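PDB 5NNL: inactive dihydroorotase-like domain from Chaetomium thermophilum, which is an inactive dihydroorotase-like domain, probably keeping the beta/alpha-barrel fold of the amidohydrolase superfamily. Local coordinates for residues Ile4-Leu9 and Leu255-Val260; Gln28-Ala33 and Ser40-Met45; Asp73-Ile78 and Phe272-Gln277; Val310-Val313 and Gln318-Cys321. All coordinates share one frame; numbering follows the deposited sequence. Where two conformers were deposited one is given.

Interaction 1: Ile4-Leu9 and Leu255-Val260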
loop_
_atom_site.group_PDB
_atom_site.type_symbol
_atom_site.label_atom_id
_atom_site.label_comp_id
_atom_site.label_asym_id
_atom_site.label_seq_id
_atom_site.Cartn_x
_atom_site.Cartn_y
_atom_site.Cartn_z
ATOM N N ILE A 4 -10.420 17.900 -11.662
ATOM C CA ILE A 4 -10.951 16.563 -11.889
ATOM C C ILE A 4 -11.613 16.071 -10.608
ATOM O O ILE A 4 -11.148 16.362 -9.500
ATOM C CB ILE A 4 -9.849 15.582 -12.349
ATOM C CG1 ILE A 4 -8.745 15.469 -11.289
ATOM C CG2 ILE A 4 -9.272 16.042 -13.690
ATOM C CD1 ILE A 4 -7.709 14.389 -11.588
ATOM N N GLN A 5 -12.712 15.338 -10.765
ATOM C CA GLN A 5 -13.431 14.740 -9.648
ATOM C C GLN A 5 -13.136 13.247 -9.622
ATOM O O GLN A 5 -13.401 12.541 -10.602
ATOM C CB GLN A 5 -14.934 14.989 -9.768
ATOM C CG GLN A 5 -15.398 16.325 -9.207
ATOM C CD GLN A 5 -16.707 16.791 -9.822
ATOM O OE1 GLN A 5 -17.744 16.142 -9.675
ATOM N NE2 GLN A 5 -16.661 17.913 -10.525
ATOM N N LEU A 6 -12.586 12.772 -8.510
ATOM C CA LEU A 6 -12.287 11.363 -8.342
ATOM C C LEU A 6 -13.066 10.800 -7.163
ATOM O O LEU A 6 -13.413 11.538 -6.236
ATOM C CB LEU A 6 -10.788 11.137 -8.103
ATOM C CG LEU A 6 -9.851 11.477 -9.259
ATOM C CD1 LEU A 6 -8.398 11.306 -8.842
ATOM C CD2 LEU A 6 -10.153 10.607 -10.462
ATOM N N PRO A 7 -13.362 9.506 -7.168
ATOM C CA PRO A 7 -13.889 8.873 -5.959
ATOM C C PRO A 7 -12.804 8.781 -4.901
ATOM O O PRO A 7 -11.619 9.001 -5.162
ATOM C CB PRO A 7 -14.326 7.491 -6.442
ATOM C CG PRO A 7 -13.413 7.201 -7.583
ATOM C CD PRO A 7 -13.114 8.523 -8.238
ATOM N N GLY A 8 -13.228 8.454 -3.683
ATOM C CA GLY A 8 -12.278 8.204 -2.619
ATOM C C GLY A 8 -11.253 7.181 -3.057
ATOM O O GLY A 8 -11.612 6.163 -3.657
ATOM N N LEU A 9 -9.979 7.437 -2.786
ATOM C CA LEU A 9 -8.907 6.590 -3.291
ATOM C C LEU A 9 -8.508 5.550 -2.250
ATOM O O LEU A 9 -8.886 5.618 -1.077
ATOM C CB LEU A 9 -7.698 7.437 -3.708
ATOM C CG LEU A 9 -7.961 8.441 -4.838
ATOM C CD1 LEU A 9 -6.711 9.272 -5.114
ATOM C CD2 LEU A 9 -8.434 7.743 -6.118
ATOM N N LEU A 255 1.503 9.756 -17.847
ATOM C CA LEU A 255 0.389 8.964 -17.348
ATOM C C LEU A 255 -0.913 9.656 -17.718
ATOM O O LEU A 255 -0.938 10.851 -18.020
ATOM C CB LEU A 255 0.463 8.778 -15.824
ATOM C CG LEU A 255 1.588 7.909 -15.265
ATOM C CD1 LEU A 255 1.537 7.916 -13.748
ATOM C CD2 LEU A 255 1.504 6.481 -15.795
ATOM N N THR A 256 -2.000 8.890 -17.690
ATOM C CA THR A 256 -3.335 9.430 -17.879
ATOM C C THR A 256 -4.088 9.414 -16.557
ATOM O O THR A 256 -3.801 8.607 -15.665
ATOM C CB THR A 256 -4.126 8.639 -18.927
ATOM O OG1 THR A 256 -4.352 7.302 -18.460
ATOM C CG2 THR A 256 -3.376 8.606 -20.251
ATOM N N VAL A 257 -5.065 10.315 -16.440
ATOM C CA VAL A 257 -5.867 10.379 -15.223
ATOM C C VAL A 257 -6.539 9.041 -14.961
ATOM O O VAL A 257 -6.578 8.564 -13.820
ATOM C CB VAL A 257 -6.893 11.524 -15.321
ATOM C CG1 VAL A 257 -7.863 11.498 -14.141
ATOM C CG2 VAL A 257 -6.176 12.854 -15.376
ATOM N N ASP A 258 -7.073 8.406 -16.008
ATOM C CA ASP A 258 -7.791 7.152 -15.810
ATOM C C ASP A 258 -6.860 6.049 -15.325
ATOM O O ASP A 258 -7.247 5.230 -14.484
ATOM C CB ASP A 258 -8.489 6.720 -17.095
ATOM C CG ASP A 258 -9.398 5.529 -16.881
ATOM O OD1 ASP A 258 -10.436 5.683 -16.201
ATOM O OD2 ASP A 258 -9.075 4.434 -17.385
ATOM N N TYR A 259 -5.635 5.995 -15.852
ATOM C CA TYR A 259 -4.666 5.032 -15.338
ATOM C C TYR A 259 -4.459 5.230 -13.842
ATOM O O TYR A 259 -4.545 4.279 -13.058
ATOM C CB TYR A 259 -3.336 5.156 -16.085
ATOM C CG TYR A 259 -2.350 4.089 -15.675
ATOM C CD1 TYR A 259 -1.534 4.262 -14.565
ATOM C CD2 TYR A 259 -2.250 2.900 -16.382
ATOM C CE1 TYR A 259 -0.640 3.289 -14.174
ATOM C CE2 TYR A 259 -1.354 1.916 -16.001
ATOM C CZ TYR A 259 -0.552 2.117 -14.891
ATOM O OH TYR A 259 0.342 1.152 -14.494
ATOM N N VAL A 260 -4.189 6.466 -13.431
ATOM C CA VAL A 260 -4.008 6.763 -12.015
ATOM C C VAL A 260 -5.242 6.348 -11.223
ATOM O O VAL A 260 -5.139 5.732 -10.155
ATOM C CB VAL A 260 -3.685 8.255 -11.826
ATOM C CG1 VAL A 260 -3.606 8.605 -10.361
ATOM C CG2 VAL A 260 -2.374 8.593 -12.525
#
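Ile-4 and Val-257 reach toward each other tip to tip, Ile-4 CD1 lying 3.9 Å from Val-257 CG1. The isoleucine extends its longer branch far enough because CG1 stands between the backbone N and the carbonyl carbon (chi1 60°) and CD1 continues it fully stretched. A looser apolar approach comes from Leu-6, two residues further along the same side of the strand, whose CD2 is 4.4 Å from Val-257 CG1. One methyl of the valine therefore meets both strand residues, which also pack on Ile-284 of strand 281-291.

The polar interactions lie within 255-260 and shape the start of helix 257-271. Thr-256 is the N-cap: its OG1 accepts from Tyr-259 N over 3.2 Å, and its carbonyl O receives Val-260 N. Threonine suits this place because its hydroxyl stands in for the carbonyl that the first turn lacks, while Val-257, just inside the helix, turns a compact apolar side chain to the strand. Further along the same strand and helix, His-265 ND1 and Gly-8 O add a polar link.

Methyl meets methyl here without directional bonds: the contact is a small, partly buried apolar one that sets no direction.

Interaction 2: Gln28-Ala33 and Ser40-Met45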
loop_
_atom_site.group_PDB
_atom_site.type_symbol
_atom_site.label_atom_id
_atom_site.label_comp_id
_atom_site.label_asym_id
_atom_site.label_seq_id
_atom_site.Cartn_x
_atom_site.Cartn_y
_atom_site.Cartn_z
ATOM N N GLN A 28 -4.276 6.031 14.150
ATOM C CA GLN A 28 -5.137 7.199 13.976
ATOM C C GLN A 28 -4.480 8.240 13.082
ATOM O O GLN A 28 -5.075 8.701 12.102
ATOM C CB GLN A 28 -5.477 7.825 15.331
ATOM C CG GLN A 28 -6.065 9.241 15.211
ATOM C CD GLN A 28 -6.590 9.786 16.523
ATOM O OE1 GLN A 28 -5.992 10.685 17.115
ATOM N NE2 GLN A 28 -7.721 9.256 16.975
ATOM N N ARG A 29 -3.250 8.633 13.416
ATOM C CA ARG A 29 -2.600 9.707 12.676
ATOM C C ARG A 29 -2.410 9.334 11.210
ATOM O O ARG A 29 -2.518 10.192 10.326
ATOM C CB ARG A 29 -1.261 10.065 13.318
ATOM C CG ARG A 29 -0.497 11.119 12.539
ATOM C CD ARG A 29 0.311 12.025 13.446
ATOM N NE ARG A 29 1.340 12.748 12.703
ATOM C CZ ARG A 29 2.377 13.362 13.263
ATOM N NH1 ARG A 29 2.539 13.342 14.579
ATOM N NH2 ARG A 29 3.262 13.995 12.504
ATOM N N VAL A 30 -2.130 8.059 10.928
ATOM C CA VAL A 30 -1.991 7.630 9.539
ATOM C C VAL A 30 -3.309 7.810 8.798
ATOM O O VAL A 30 -3.329 8.202 7.626
ATOM C CB VAL A 30 -1.490 6.174 9.469
ATOM C CG1 VAL A 30 -1.601 5.616 8.047
ATOM C CG2 VAL A 30 -0.054 6.104 9.938
ATOM N N THR A 31 -4.433 7.526 9.463
ATOM C CA THR A 31 -5.728 7.737 8.823
ATOM C C THR A 31 -6.010 9.219 8.611
ATOM O O THR A 31 -6.743 9.576 7.683
ATOM C CB THR A 31 -6.848 7.096 9.646
ATOM O OG1 THR A 31 -6.946 7.733 10.928
ATOM C CG2 THR A 31 -6.594 5.611 9.825
ATOM N N GLN A 32 -5.445 10.092 9.451
ATOM C CA GLN A 32 -5.588 11.532 9.245
ATOM C C GLN A 32 -4.889 11.964 7.965
ATOM O O GLN A 32 -5.497 12.582 7.084
ATOM C CB GLN A 32 -5.006 12.311 10.428
ATOM C CG GLN A 32 -5.695 12.102 11.759
ATOM C CD GLN A 32 -5.015 12.872 12.885
ATOM O OE1 GLN A 32 -4.297 13.844 12.643
ATOM N NE2 GLN A 32 -5.242 12.440 14.121
ATOM N N ALA A 33 -3.593 11.667 7.864
ATOM C CA ALA A 33 -2.835 12.036 6.678
ATOM C C ALA A 33 -3.378 11.347 5.434
ATOM O O ALA A 33 -3.279 11.893 4.329
ATOM C CB ALA A 33 -1.357 11.697 6.876
ATOM N N SER A 40 -9.693 7.424 1.157
ATOM C CA SER A 40 -10.787 7.126 2.074
ATOM C C SER A 40 -10.800 5.670 2.523
ATOM O O SER A 40 -11.649 5.297 3.340
ATOM C CB SER A 40 -12.131 7.475 1.424
ATOM O OG SER A 40 -12.355 6.702 0.256
ATOM N N MET A 41 -9.890 4.845 2.007
ATOM C CA MET A 41 -9.800 3.438 2.371
ATOM C C MET A 41 -8.346 3.013 2.266
ATOM O O MET A 41 -7.717 3.219 1.225
ATOM C CB MET A 41 -10.664 2.569 1.452
ATOM C CG MET A 41 -11.816 1.858 2.144
ATOM S SD MET A 41 -11.279 0.564 3.280
ATOM C CE MET A 41 -12.220 -0.826 2.659
ATOM N N ILE A 42 -7.822 2.414 3.331
ATOM C CA ILE A 42 -6.433 1.966 3.359
ATOM C C ILE A 42 -6.370 0.576 3.971
ATOM O O ILE A 42 -7.075 0.275 4.941
ATOM C CB ILE A 42 -5.525 2.943 4.140
ATOM C CG1 ILE A 42 -5.941 3.026 5.611
ATOM C CG2 ILE A 42 -5.557 4.318 3.495
ATOM C CD1 ILE A 42 -4.975 3.823 6.483
ATOM N N ARG A 43 -5.526 -0.274 3.395
ATOM C CA ARG A 43 -5.151 -1.533 4.019
ATOM C C ARG A 43 -3.899 -1.302 4.850
ATOM O O ARG A 43 -2.915 -0.738 4.360
ATOM C CB ARG A 43 -4.905 -2.623 2.975
ATOM C CG ARG A 43 -4.181 -3.846 3.533
ATOM C CD ARG A 43 -3.958 -4.934 2.497
ATOM N NE ARG A 43 -3.072 -5.958 3.038
ATOM C CZ ARG A 43 -1.752 -5.827 3.139
ATOM N NH1 ARG A 43 -1.151 -4.716 2.724
ATOM N NH2 ARG A 43 -1.029 -6.809 3.659
ATOM N N ILE A 44 -3.946 -1.731 6.103
ATOM C CA ILE A 44 -2.845 -1.535 7.035
ATOM C C ILE A 44 -1.852 -2.676 6.866
ATOM O O ILE A 44 -2.225 -3.854 6.934
ATOM C CB ILE A 44 -3.362 -1.455 8.481
ATOM C CG1 ILE A 44 -4.499 -0.429 8.594
ATOM C CG2 ILE A 44 -2.233 -1.104 9.429
ATOM C CD1 ILE A 44 -4.125 0.969 8.146
ATOM N N MET A 45 -0.593 -2.329 6.640
ATOM C CA MET A 45 0.450 -3.334 6.480
ATOM C C MET A 45 0.641 -4.077 7.796
ATOM O O MET A 45 0.954 -3.444 8.814
ATOM C CB MET A 45 1.757 -2.680 6.042
ATOM C CG MET A 45 1.661 -1.955 4.703
ATOM S SD MET A 45 3.210 -1.195 4.194
ATOM C CE MET A 45 4.218 -2.647 3.906
#
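Val-30 and Thr-31, consecutive residues of helix 26-37, both touch the end of Ile-42 on the strand that follows. Along the helix, Gln-28 comes first: its carbonyl O receives Gln-32 N, part of the regular helical bonding that holds the turn bearing Val-30 and Thr-31, while its side-chain NE2 turns off to Gly-69 O. Val-30 is the first to reach the strand, with CG1 4.1 Å from Ile-42 CD1; the two side chains cross obliquely. Beta branching suits the valine, since it keeps a methyl close to the helix backbone where the strand comes by.

Thr-31 presents its two branches to different surroundings. Its CG2 meets Ile-42 CD1 at 4.1 Å, the side chains crossing at about a right angle, whereas OG1 lies between the backbone N and the carbonyl carbon (chi1 64°), on the side of Gln-28 O, and bonds with Tyr-71 N. A threonine can thus offer a methyl to the core and still settle a buried hydroxyl. Ile-42 CD1 fits the notch between the two helix methyls because CG1 holds the same first torsion (chi1 63°) and the chain beyond is extended.

The contact is buried and joins consecutive elements of the alternating helix and strand pattern expected of a beta/alpha barrel. Ile-42 also packs on Ser-34 of the helix, on Ala-14, and on Phe-74 of the adjacent strand 73-79; Met-41, whose side chain leaves from the other face, touches Asp-73 of that same strand.

Interaction 3: Asp73-Ile78 and Phe272-Gln277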
loop_
_atom_site.group_PDB
_atom_site.type_symbol
_atom_site.label_atom_id
_atom_site.label_comp_id
_atom_site.label_asym_id
_atom_site.label_seq_id
_atom_site.Cartn_x
_atom_site.Cartn_y
_atom_site.Cartn_z
ATOM N N ASP A 73 -11.746 4.785 6.396
ATOM C CA ASP A 73 -12.014 3.368 6.596
ATOM C C ASP A 73 -10.738 2.562 6.371
ATOM O O ASP A 73 -9.801 3.006 5.701
ATOM C CB ASP A 73 -13.121 2.889 5.657
ATOM C CG ASP A 73 -14.456 3.547 5.949
ATOM O OD1 ASP A 73 -14.625 4.071 7.071
ATOM O OD2 ASP A 73 -15.334 3.538 5.061
ATOM N N PHE A 74 -10.700 1.364 6.948
ATOM C CA PHE A 74 -9.476 0.581 6.879
ATOM C C PHE A 74 -9.784 -0.897 7.051
ATOM O O PHE A 74 -10.837 -1.287 7.563
ATOM C CB PHE A 74 -8.458 1.044 7.930
ATOM C CG PHE A 74 -8.805 0.647 9.334
ATOM C CD1 PHE A 74 -9.655 1.428 10.103
ATOM C CD2 PHE A 74 -8.270 -0.503 9.892
ATOM C CE1 PHE A 74 -9.971 1.064 11.399
ATOM C CE2 PHE A 74 -8.581 -0.870 11.184
ATOM C CZ PHE A 74 -9.432 -0.087 11.939
ATOM N N ASN A 75 -8.843 -1.709 6.585
ATOM C CA ASN A 75 -8.824 -3.147 6.793
ATOM C C ASN A 75 -7.513 -3.505 7.474
ATOM O O ASN A 75 -6.466 -2.929 7.159
ATOM C CB ASN A 75 -8.935 -3.903 5.464
ATOM C CG ASN A 75 -10.270 -4.596 5.287
ATOM O OD1 ASN A 75 -10.797 -5.208 6.217
ATOM N ND2 ASN A 75 -10.823 -4.508 4.080
ATOM N N LEU A 76 -7.571 -4.434 8.419
ATOM C CA LEU A 76 -6.351 -5.008 8.956
ATOM C C LEU A 76 -5.932 -6.205 8.108
ATOM O O LEU A 76 -6.664 -6.676 7.233
ATOM C CB LEU A 76 -6.530 -5.421 10.419
ATOM C CG LEU A 76 -6.615 -4.287 11.446
ATOM C CD1 LEU A 76 -6.902 -4.845 12.833
ATOM C CD2 LEU A 76 -5.332 -3.466 11.469
ATOM N N SER A 77 -4.723 -6.685 8.371
ATOM C CA SER A 77 -4.179 -7.843 7.685
ATOM C C SER A 77 -3.323 -8.594 8.691
ATOM O O SER A 77 -3.070 -8.110 9.797
ATOM C CB SER A 77 -3.379 -7.426 6.445
ATOM O OG SER A 77 -2.959 -8.548 5.684
ATOM N N ILE A 78 -2.872 -9.785 8.305
ATOM C CA ILE A 78 -2.118 -10.643 9.210
ATOM C C ILE A 78 -0.946 -11.272 8.468
ATOM O O ILE A 78 -1.065 -11.652 7.299
ATOM C CB ILE A 78 -3.020 -11.725 9.835
ATOM C CG1 ILE A 78 -2.235 -12.525 10.868
ATOM C CG2 ILE A 78 -3.610 -12.637 8.755
ATOM C CD1 ILE A 78 -3.104 -13.028 12.020
ATOM N N PHE A 272 -8.897 -6.723 -3.860
ATOM C CA PHE A 272 -9.023 -6.927 -2.426
ATOM C C PHE A 272 -10.473 -6.952 -1.958
ATOM O O PHE A 272 -10.724 -6.922 -0.750
ATOM C CB PHE A 272 -8.227 -5.856 -1.682
ATOM C CG PHE A 272 -6.740 -6.067 -1.753
ATOM C CD1 PHE A 272 -6.000 -5.525 -2.789
ATOM C CD2 PHE A 272 -6.089 -6.834 -0.798
ATOM C CE1 PHE A 272 -4.632 -5.729 -2.865
ATOM C CE2 PHE A 272 -4.722 -7.042 -0.868
ATOM C CZ PHE A 272 -3.993 -6.489 -1.903
ATOM N N GLU A 273 -11.427 -7.028 -2.887
ATOM C CA GLU A 273 -12.838 -7.213 -2.552
ATOM C C GLU A 273 -13.307 -6.153 -1.557
ATOM O O GLU A 273 -13.919 -6.453 -0.530
ATOM C CB GLU A 273 -13.078 -8.620 -2.006
ATOM C CG GLU A 273 -12.680 -9.729 -2.972
ATOM C CD GLU A 273 -12.163 -10.969 -2.265
ATOM O OE1 GLU A 273 -12.493 -11.159 -1.073
ATOM O OE2 GLU A 273 -11.421 -11.748 -2.905
ATOM N N LEU A 274 -13.011 -4.898 -1.871
ATOM C CA LEU A 274 -13.362 -3.790 -0.999
ATOM C C LEU A 274 -14.735 -3.236 -1.364
ATOM O O LEU A 274 -15.152 -3.255 -2.525
ATOM C CB LEU A 274 -12.303 -2.690 -1.081
ATOM C CG LEU A 274 -10.884 -3.156 -0.740
ATOM C CD1 LEU A 274 -9.880 -2.026 -0.926
ATOM C CD2 LEU A 274 -10.816 -3.706 0.680
ATOM N N HIS A 275 -15.437 -2.742 -0.349
ATOM C CA HIS A 275 -16.819 -2.325 -0.517
ATOM C C HIS A 275 -16.903 -0.930 -1.127
ATOM O O HIS A 275 -15.928 -0.174 -1.169
ATOM C CB HIS A 275 -17.551 -2.349 0.826
ATOM C CG HIS A 275 -17.734 -3.724 1.389
ATOM N ND1 HIS A 275 -17.579 -4.865 0.631
ATOM C CD2 HIS A 275 -18.058 -4.143 2.635
ATOM C CE1 HIS A 275 -17.800 -5.927 1.385
ATOM N NE2 HIS A 275 -18.092 -5.516 2.605
ATOM N N ASP A 276 -18.098 -0.597 -1.607
ATOM C CA ASP A 276 -18.367 0.740 -2.110
ATOM C C ASP A 276 -18.400 1.745 -0.965
ATOM O O ASP A 276 -18.819 1.435 0.154
ATOM C CB ASP A 276 -19.696 0.764 -2.864
ATOM C CG ASP A 276 -19.675 -0.104 -4.106
ATOM O OD1 ASP A 276 -18.672 -0.054 -4.845
ATOM O OD2 ASP A 276 -20.657 -0.843 -4.336
ATOM N N GLN A 277 -17.945 2.963 -1.256
ATOM C CA GLN A 277 -17.956 4.065 -0.298
ATOM C C GLN A 277 -18.836 5.175 -0.854
ATOM O O GLN A 277 -18.391 5.968 -1.690
ATOM C CB GLN A 277 -16.553 4.589 -0.025
ATOM C CG GLN A 277 -15.658 3.653 0.745
ATOM C CD GLN A 277 -14.360 4.323 1.124
ATOM O OE1 GLN A 277 -13.602 4.757 0.258
ATOM N NE2 GLN A 277 -14.109 4.443 2.423
#
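Asp-73 and Gln-277 bring a carboxylate and an amide together with their planes 53° apart. Gln-277 NE2 donates to Asp-73 OD2 at 3.0 Å, coming from above the carboxylate, 45° out of its plane, yet OD2 itself lies almost exactly in the plane of the amide. The donor's N-H is therefore well used, with an angle of 153° at the hydrogen, although it meets the acid obliquely over one face. Phe-74, between the two contact residues of the strand, turns away from the loop and has Leu-76 CG at its ring edge, in plane.

The second meeting is a van der Waals contact of an amide nitrogen with a methyl, not a hydrogen bond. Asn-75 ND2 lies 3.5 Å from Leu-274 CD2, the two side chains sliding past each other in opposite directions; the polar partner of Asn-75 is Ser-337 OG, met through OD1. Leu-274, its chain extended, brings its end closer to the strand than its first bond would suggest, and also packs on Met-41. Before it, Glu-273 has the positive phi of the C-prime residue in a Schellman motif, where Leu-274 N bonds to Lys-269 O as helix 257-271 ends. The loop then runs nearly antiparallel to the strand.

Asp-73 OD1 accepts from Ala-334 N. Gln-277 OE1 approaches Ser-40 OG, but implausibly closely as modelled, so the geometry of that probable bond is doubtful. Glutamine suits its place as a neutral donor to Asp-73: its amide ties the loop to strand 73-79 without adding a charge.

Interaction 4: Val310-Val313 and Gln318-Cys321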
loop_
_atom_site.group_PDB
_atom_site.type_symbol
_atom_site.label_atom_id
_atom_site.label_comp_id
_atom_site.label_asym_id
_atom_site.label_seq_id
_atom_site.Cartn_x
_atom_site.Cartn_y
_atom_site.Cartn_z
ATOM N N VAL A 310 -5.021 18.710 -3.558
ATOM C CA VAL A 310 -6.264 18.088 -3.105
ATOM C C VAL A 310 -7.175 19.210 -2.612
ATOM O O VAL A 310 -7.063 19.666 -1.473
ATOM C CB VAL A 310 -6.013 17.041 -2.019
ATOM C CG1 VAL A 310 -7.323 16.413 -1.572
ATOM C CG2 VAL A 310 -5.058 15.977 -2.528
ATOM N N GLN A 311 -8.094 19.653 -3.471
ATOM C CA GLN A 311 -8.915 20.814 -3.139
ATOM C C GLN A 311 -9.936 20.477 -2.060
ATOM O O GLN A 311 -10.159 21.271 -1.141
ATOM C CB GLN A 311 -9.606 21.343 -4.398
ATOM C CG GLN A 311 -10.653 22.431 -4.143
ATOM C CD GLN A 311 -11.258 22.981 -5.429
ATOM O OE1 GLN A 311 -11.142 22.376 -6.496
ATOM N NE2 GLN A 311 -11.907 24.135 -5.329
ATOM N N ARG A 312 -10.561 19.307 -2.148
ATOM C CA ARG A 312 -11.595 18.944 -1.192
ATOM C C ARG A 312 -11.745 17.432 -1.156
ATOM O O ARG A 312 -11.764 16.779 -2.201
ATOM C CB ARG A 312 -12.934 19.593 -1.555
ATOM C CG ARG A 312 -14.053 19.298 -0.560
ATOM C CD ARG A 312 -15.424 19.720 -1.070
ATOM N NE ARG A 312 -15.718 19.144 -2.381
ATOM C CZ ARG A 312 -16.935 18.842 -2.827
ATOM N NH1 ARG A 312 -18.011 19.039 -2.070
ATOM N NH2 ARG A 312 -17.075 18.326 -4.042
ATOM N N VAL A 313 -11.865 16.891 0.054
ATOM C CA VAL A 313 -12.179 15.485 0.271
ATOM C C VAL A 313 -13.411 15.421 1.158
ATOM O O VAL A 313 -13.435 16.024 2.237
ATOM C CB VAL A 313 -11.006 14.722 0.915
ATOM C CG1 VAL A 313 -11.401 13.276 1.250
ATOM C CG2 VAL A 313 -9.793 14.745 -0.003
ATOM N N GLN A 318 -19.157 14.613 5.533
ATOM C CA GLN A 318 -18.442 15.770 6.051
ATOM C C GLN A 318 -17.276 16.099 5.130
ATOM O O GLN A 318 -16.808 15.259 4.358
ATOM C CB GLN A 318 -17.940 15.525 7.480
ATOM C CG GLN A 318 -19.052 15.205 8.477
ATOM C CD GLN A 318 -19.933 16.409 8.778
ATOM O OE1 GLN A 318 -19.590 17.541 8.431
ATOM N NE2 GLN A 318 -21.073 16.169 9.427
ATOM N N VAL A 319 -16.817 17.344 5.217
ATOM C CA VAL A 319 -15.647 17.797 4.475
ATOM C C VAL A 319 -14.420 17.482 5.323
ATOM O O VAL A 319 -14.176 18.124 6.349
ATOM C CB VAL A 319 -15.736 19.289 4.139
ATOM C CG1 VAL A 319 -14.406 19.809 3.605
ATOM C CG2 VAL A 319 -16.837 19.521 3.118
ATOM N N ALA A 320 -13.647 16.490 4.892
ATOM C CA ALA A 320 -12.505 16.014 5.654
ATOM C C ALA A 320 -11.208 16.733 5.316
ATOM O O ALA A 320 -10.220 16.554 6.034
ATOM C CB ALA A 320 -12.320 14.509 5.429
ATOM N N CYS A 321 -11.181 17.536 4.255
ATOM C CA CYS A 321 -9.950 18.202 3.859
ATOM C C CYS A 321 -10.261 19.350 2.911
ATOM O O CYS A 321 -11.164 19.249 2.076
ATOM C CB CYS A 321 -8.986 17.221 3.185
ATOM S SG CYS A 321 -7.480 17.998 2.583
#
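Val-313 and Cys-321 form the close-packed end of this hairpin contact, an antiparallel hydrogen-bonded pair in which Val-313 N donates to Cys-321 O at 3.2 Å. That carbonyl also receives a CA-H...O contact from Arg-312 CA at 3.3 Å. The two side chains give compact apolar groups to one buried face: CB of Val-313 is 3.9 Å from CB of Cys-321 and CG2 is near it too, while SG is carried on toward Val-310. Val-313 O is shared: Ala-320 N meets it at 2.7 Å, nearly head-on to the carbonyl, while Cys-321 N adds a weak bond of 3.4 Å. Ala-320, with only a methyl, suits its place because its CB lies 3.7 Å from Val-313 O.

Two residues, Ala-320 and Cys-321, thus face one, which is a classic beta bulge; a second occurs where Gln-311 and Arg-312 both face Glu-283 of strand 281-291. These irregularities accompany the marked twist of the hairpin, whose short strand axes run 146° apart. The hairpin belongs to the antiparallel strands next to the barrel, consistent with the small beta domain that accompanies it in amidohydrolases, and Val-313 and Ala-320 turn to Ile-35 of helix 26-37.

Packing is looser toward the other end and the rim. Val-310 CG1 comes only within 4.4 Å of Cys-321 SG. At the rim, Arg-312 CG comes alongside Val-319 CG1 at 4.2 Å. A bend at chi3 turns the arginine's charged end aside, where NE forms a long, weak ion pair with Glu-283, and Gln-318 points away from the partner strand.

From the N terminus, strand 3-11 enters interaction 1, which closes a loop of 245 residues only when helix 257-271 begins. Interaction 2 is nested inside that loop and closes after a few residues, joining a helix to the strand that follows it. Interaction 3 starts within the loop of interaction 1 and ends beyond it, so the two cross, and the loop after helix 257-271 is brought to strand 73-79. Interaction 4 comes last, as a local hairpin in series with the others. Strands 3-11, 39-44 and 73-79 lie side by side, and interaction 2 touches both 1 and 3, its centre about 11 Å from that of interaction 3; interaction 4 belongs to the antiparallel strands beyond strand 3-11.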